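Local coordinates for RNA polymerase sigma-H factor (Fusobacterium nucleatum subsp. nucleatum, PDB 3MZY), which probably acts as a sigma-70-family initiation factor that directs RNA polymerase to specific promoter sites and is then released, at residues G14-I19 / E100-F105; N108-F113 / Q146-K151. All coordinates share one frame; numbering follows the deposited sequence.

Contact 1. Residues G14-I19 / E100-F105; sequences GLLKAI and EEFKKF
F102 meets L15 and L16 where helix 91-109 comes up against helix 8-21, and its ring makes every close contact between the two segments. Along 100-105, the first turn pairs its own charges at the surface: E100 OE2 and K103 NZ form a salt bridge of 3.3 Å. F102 is the residue of this turn that enters the interior. Its CG lies anti to the backbone N (chi1 -180°), which carries the ring out to L15 and L16. L16 CD1 lies over one face of this ring, 4.1 Å from the F102 centroid and 29° off the ring normal, a CH-pi contact that comes closest at F102 CD1, 3.7 Å from L16 CD1. The two side chains run past one another in opposite directions. At the far end of the ring L15 crosses at about a right angle and sets its CD2 methyl obliquely 3.8 Å from F102 CZ. I12, one turn before L16, and S152 of helix 138-159 also touch F102. K103 follows and turns back to the surface, where NZ is also hydrogen-bonded to Q9. The contact thus joins a helix of sigma-70 region 2 to the C-terminal helices through dispersion and CH-pi forces, and its geometry probably rests on how the apolar surfaces fit, with no hydrogen bond across it.

Contact 2. Residues N108-F113 / Q146-K151; sequences NNFSKF and QRIRKK
F110 and I148 pack at the buried end of this contact, crossing at about a right angle, with I148 CG2 approaching F110 CE2 obliquely at 3.8 Å. On the F110 CE1 side the same ring runs alongside the base of K151, whose CB is 4.2 Å from CE1. Farther out, F113 CD2 lies at the edge of the R147 guanidinium, 4.0 Å from NH2 and near its plane; ring and guanidinium are turned 38° apart, so this is no flat stack. Two waters bridge the segments: one donates to N109 O (2.7 Å) and accepts from K151 NZ, which the extended lysine chain brings to it at 3.1 Å, while the other joins S111 OG to R147 NH2, the latter bond weak. The next shell centres on E114, which lies outside both segments. E114 OE2 forms salt bridges with both K151 NZ and R147 NE, and E114 OE1 accepts from S111 N, while S111 as N-cap covers a backbone N of helix 112-121, the pattern of a capping box. One carboxylate therefore serves both the start of a helix and two cations of helix 138-159, which would be expected to stabilise its negative charge.

The two contacts lie in series along the chain, with their centres about 11 Å apart, and both draw on helix 91-109: contact 1 uses its middle, contact 2 its C-terminal end and the turn into helix 112-121. F105, three residues on from F102 on the same helix, links segment 100-105 to contact 2, its CE1 3.7 Å from F110 CE1 with the ring planes at about 80°, while its ring also stacks on W155. Contact 2 lies within the C-terminal helices, whose final pair, 127-134 and 138-159, probably corresponds to the helix-turn-helix of sigma region 4. Contact 1 ties this bundle to region 2, bringing together parts far apart in sequence; residues 53-89, which connect them, are not modelled.

Contact 1. Residues G14-I19 / E100-F105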
# COMPACT_ATOMS: atom_id res chain seq x y z
N GLY A 14 2.40 3.37 4.33
CA GLY A 14 1.10 3.04 4.93
C GLY A 14 0.64 1.65 4.54
O GLY A 14 0.23 0.87 5.40
N LEU A 15 0.74 1.33 3.25
CA LEU A 15 0.30 0.05 2.73
C LEU A 15 1.17 -1.10 3.24
O LEU A 15 0.63 -2.14 3.65
CB LEU A 15 0.28 0.06 1.19
CG LEU A 15 0.03 -1.28 0.46
CD1 LEU A 15 -1.39 -1.78 0.66
CD2 LEU A 15 0.32 -1.18 -1.02
N LEU A 16 2.49 -0.93 3.19
CA LEU A 16 3.45 -1.89 3.69
C LEU A 16 3.23 -2.18 5.17
O LEU A 16 3.43 -3.31 5.63
CB LEU A 16 4.87 -1.35 3.48
CG LEU A 16 5.78 -1.94 2.40
CD1 LEU A 16 5.02 -2.55 1.23
CD2 LEU A 16 6.74 -0.85 1.91
N LYS A 17 2.83 -1.14 5.90
CA LYS A 17 2.45 -1.26 7.31
C LYS A 17 1.17 -2.06 7.43
O LYS A 17 1.08 -2.98 8.23
CB LYS A 17 2.26 0.13 7.94
CG LYS A 17 3.53 0.75 8.49
CD LYS A 17 3.22 1.95 9.38
CE LYS A 17 4.46 2.77 9.63
NZ LYS A 17 4.19 3.83 10.64
N ALA A 18 0.18 -1.70 6.61
CA ALA A 18 -1.08 -2.42 6.54
C ALA A 18 -0.83 -3.92 6.42
O ALA A 18 -1.37 -4.72 7.19
CB ALA A 18 -1.92 -1.92 5.38
N ILE A 19 0.01 -4.29 5.46
CA ILE A 19 0.32 -5.67 5.13
C ILE A 19 1.05 -6.38 6.28
O ILE A 19 0.73 -7.52 6.60
CB ILE A 19 1.19 -5.74 3.85
CG1 ILE A 19 0.44 -5.19 2.64
CG2 ILE A 19 1.69 -7.19 3.58
CD1 ILE A 19 1.33 -4.87 1.45
N GLU A 100 11.34 1.79 -2.05
CA GLU A 100 11.83 1.73 -3.41
C GLU A 100 11.77 0.30 -3.97
O GLU A 100 11.31 0.10 -5.10
CB GLU A 100 13.24 2.30 -3.49
CG GLU A 100 13.49 3.20 -4.70
CD GLU A 100 12.58 4.44 -4.73
OE1 GLU A 100 12.29 5.02 -3.66
OE2 GLU A 100 12.18 4.84 -5.84
N GLU A 101 12.22 -0.69 -3.19
CA GLU A 101 12.12 -2.09 -3.61
C GLU A 101 10.66 -2.45 -3.97
O GLU A 101 10.42 -3.11 -4.97
CB GLU A 101 12.66 -3.05 -2.55
CG GLU A 101 14.17 -3.04 -2.30
CD GLU A 101 14.99 -3.37 -3.54
OE1 GLU A 101 15.55 -4.49 -3.62
OE2 GLU A 101 15.06 -2.50 -4.44
N PHE A 102 9.71 -1.99 -3.15
CA PHE A 102 8.30 -2.25 -3.44
C PHE A 102 7.84 -1.63 -4.76
O PHE A 102 7.16 -2.29 -5.54
CB PHE A 102 7.39 -1.79 -2.31
CG PHE A 102 5.94 -2.06 -2.58
CD1 PHE A 102 5.39 -3.32 -2.33
CD2 PHE A 102 5.12 -1.06 -3.12
CE1 PHE A 102 4.04 -3.57 -2.58
CE2 PHE A 102 3.77 -1.31 -3.37
CZ PHE A 102 3.23 -2.56 -3.10
N LYS A 103 8.19 -0.38 -5.00
CA LYS A 103 7.80 0.28 -6.25
C LYS A 103 8.23 -0.55 -7.46
O LYS A 103 7.43 -0.79 -8.38
CB LYS A 103 8.38 1.68 -6.33
CG LYS A 103 7.66 2.68 -5.47
CD LYS A 103 7.87 4.10 -5.99
CE LYS A 103 9.04 4.77 -5.30
NZ LYS A 103 9.21 6.19 -5.72
N LYS A 104 9.48 -1.03 -7.43
CA LYS A 104 10.01 -1.88 -8.50
C LYS A 104 9.33 -3.24 -8.55
O LYS A 104 8.95 -3.72 -9.62
CB LYS A 104 11.54 -2.02 -8.37
N PHE A 105 9.16 -3.88 -7.40
CA PHE A 105 8.48 -5.16 -7.39
C PHE A 105 7.09 -5.03 -8.05
O PHE A 105 6.72 -5.83 -8.93
CB PHE A 105 8.35 -5.68 -5.95
CG PHE A 105 7.32 -6.77 -5.81
CD1 PHE A 105 6.11 -6.51 -5.18
CD2 PHE A 105 7.54 -8.04 -6.34
CE1 PHE A 105 5.12 -7.52 -5.05
CE2 PHE A 105 6.57 -9.05 -6.22
CZ PHE A 105 5.35 -8.78 -5.58

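Contact 2. Residues N108-F113 / Q146-K151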
# COMPACT_ATOMS: atom_id res chain seq x y z
N ASN A 108 7.22 -4.27 -11.82
CA ASN A 108 7.62 -5.45 -12.58
C ASN A 108 6.77 -6.70 -12.43
O ASN A 108 7.00 -7.66 -13.17
CB ASN A 108 9.06 -5.81 -12.24
CG ASN A 108 10.02 -4.69 -12.56
OD1 ASN A 108 9.84 -3.94 -13.52
ND2 ASN A 108 11.05 -4.57 -11.74
N ASN A 109 5.81 -6.72 -11.50
CA ASN A 109 5.05 -7.97 -11.27
C ASN A 109 3.54 -7.85 -11.20
O ASN A 109 2.84 -8.86 -11.30
CB ASN A 109 5.56 -8.72 -10.03
CG ASN A 109 7.00 -9.16 -10.19
OD1 ASN A 109 7.92 -8.45 -9.77
ND2 ASN A 109 7.22 -10.30 -10.83
N PHE A 110 3.01 -6.63 -11.04
CA PHE A 110 1.56 -6.50 -11.05
C PHE A 110 0.96 -6.47 -12.45
O PHE A 110 1.58 -6.03 -13.40
CB PHE A 110 1.11 -5.29 -10.21
CG PHE A 110 1.34 -5.46 -8.72
CD1 PHE A 110 1.74 -6.70 -8.18
CD2 PHE A 110 1.12 -4.41 -7.86
CE1 PHE A 110 1.95 -6.86 -6.81
CE2 PHE A 110 1.30 -4.56 -6.48
CZ PHE A 110 1.72 -5.80 -5.96
N SER A 111 -0.27 -6.96 -12.57
CA SER A 111 -1.06 -6.76 -13.77
C SER A 111 -1.34 -5.24 -13.99
O SER A 111 -1.12 -4.41 -13.09
CB SER A 111 -2.37 -7.53 -13.64
OG SER A 111 -3.26 -6.87 -12.73
N LYS A 112 -1.82 -4.88 -15.17
CA LYS A 112 -2.30 -3.52 -15.41
C LYS A 112 -3.44 -3.14 -14.43
O LYS A 112 -3.44 -2.05 -13.86
CB LYS A 112 -2.76 -3.38 -16.85
CG LYS A 112 -3.07 -1.96 -17.26
CD LYS A 112 -4.20 -1.90 -18.28
CE LYS A 112 -4.29 -0.52 -18.88
NZ LYS A 112 -5.59 -0.35 -19.57
N PHE A 113 -4.39 -4.05 -14.23
CA PHE A 113 -5.50 -3.87 -13.27
C PHE A 113 -4.97 -3.66 -11.84
O PHE A 113 -5.35 -2.70 -11.17
CB PHE A 113 -6.48 -5.06 -13.35
CG PHE A 113 -7.77 -4.87 -12.58
CD1 PHE A 113 -8.28 -3.59 -12.32
CD2 PHE A 113 -8.50 -5.98 -12.14
CE1 PHE A 113 -9.48 -3.40 -11.61
CE2 PHE A 113 -9.71 -5.82 -11.44
CZ PHE A 113 -10.20 -4.51 -11.17
N GLN A 146 -6.69 -7.61 -2.48
CA GLN A 146 -6.37 -8.81 -1.74
C GLN A 146 -5.22 -9.55 -2.43
O GLN A 146 -4.34 -10.11 -1.77
CB GLN A 146 -7.60 -9.71 -1.63
CG GLN A 146 -7.44 -10.87 -0.65
CD GLN A 146 -7.66 -10.44 0.79
OE1 GLN A 146 -8.41 -9.50 1.06
NE2 GLN A 146 -7.00 -11.13 1.72
N ARG A 147 -5.23 -9.54 -3.77
CA ARG A 147 -4.11 -10.09 -4.55
C ARG A 147 -2.85 -9.28 -4.37
O ARG A 147 -1.77 -9.84 -4.27
CB ARG A 147 -4.43 -10.14 -6.04
CG ARG A 147 -5.29 -11.29 -6.48
CD ARG A 147 -5.15 -11.49 -7.98
NE ARG A 147 -5.36 -10.28 -8.77
CZ ARG A 147 -6.56 -9.70 -8.96
NH1 ARG A 147 -7.63 -10.23 -8.39
NH2 ARG A 147 -6.67 -8.59 -9.69
N ILE A 148 -2.99 -7.95 -4.33
CA ILE A 148 -1.85 -7.06 -4.03
C ILE A 148 -1.22 -7.43 -2.67
O ILE A 148 0.00 -7.50 -2.53
CB ILE A 148 -2.24 -5.55 -4.09
CG1 ILE A 148 -2.64 -5.15 -5.51
CG2 ILE A 148 -1.10 -4.67 -3.58
CD1 ILE A 148 -3.33 -3.79 -5.62
N ARG A 149 -2.08 -7.66 -1.67
CA ARG A 149 -1.66 -8.13 -0.34
C ARG A 149 -0.88 -9.45 -0.36
O ARG A 149 0.25 -9.49 0.09
CB ARG A 149 -2.88 -8.25 0.58
CG ARG A 149 -2.55 -8.75 1.98
CD ARG A 149 -3.76 -9.34 2.67
NE ARG A 149 -3.37 -10.26 3.75
CZ ARG A 149 -4.24 -10.88 4.54
NH1 ARG A 149 -5.55 -10.70 4.39
NH2 ARG A 149 -3.80 -11.69 5.50
N LYS A 150 -1.48 -10.53 -0.87
CA LYS A 150 -0.84 -11.84 -0.87
C LYS A 150 0.48 -11.82 -1.66
O LYS A 150 1.50 -12.31 -1.18
CB LYS A 150 -1.79 -12.93 -1.39
N LYS A 151 0.48 -11.20 -2.84
CA LYS A 151 1.68 -11.14 -3.68
C LYS A 151 2.76 -10.32 -3.03
O LYS A 151 3.95 -10.64 -3.14
CB LYS A 151 1.36 -10.62 -5.08
CG LYS A 151 0.62 -11.65 -5.94
CD LYS A 151 0.03 -10.98 -7.17
CE LYS A 151 -0.87 -11.97 -7.91
NZ LYS A 151 -1.33 -11.43 -9.20
O HOH W 1 0.27 -9.83 -11.26
O HOH W 2 -4.89 -8.82 -12.29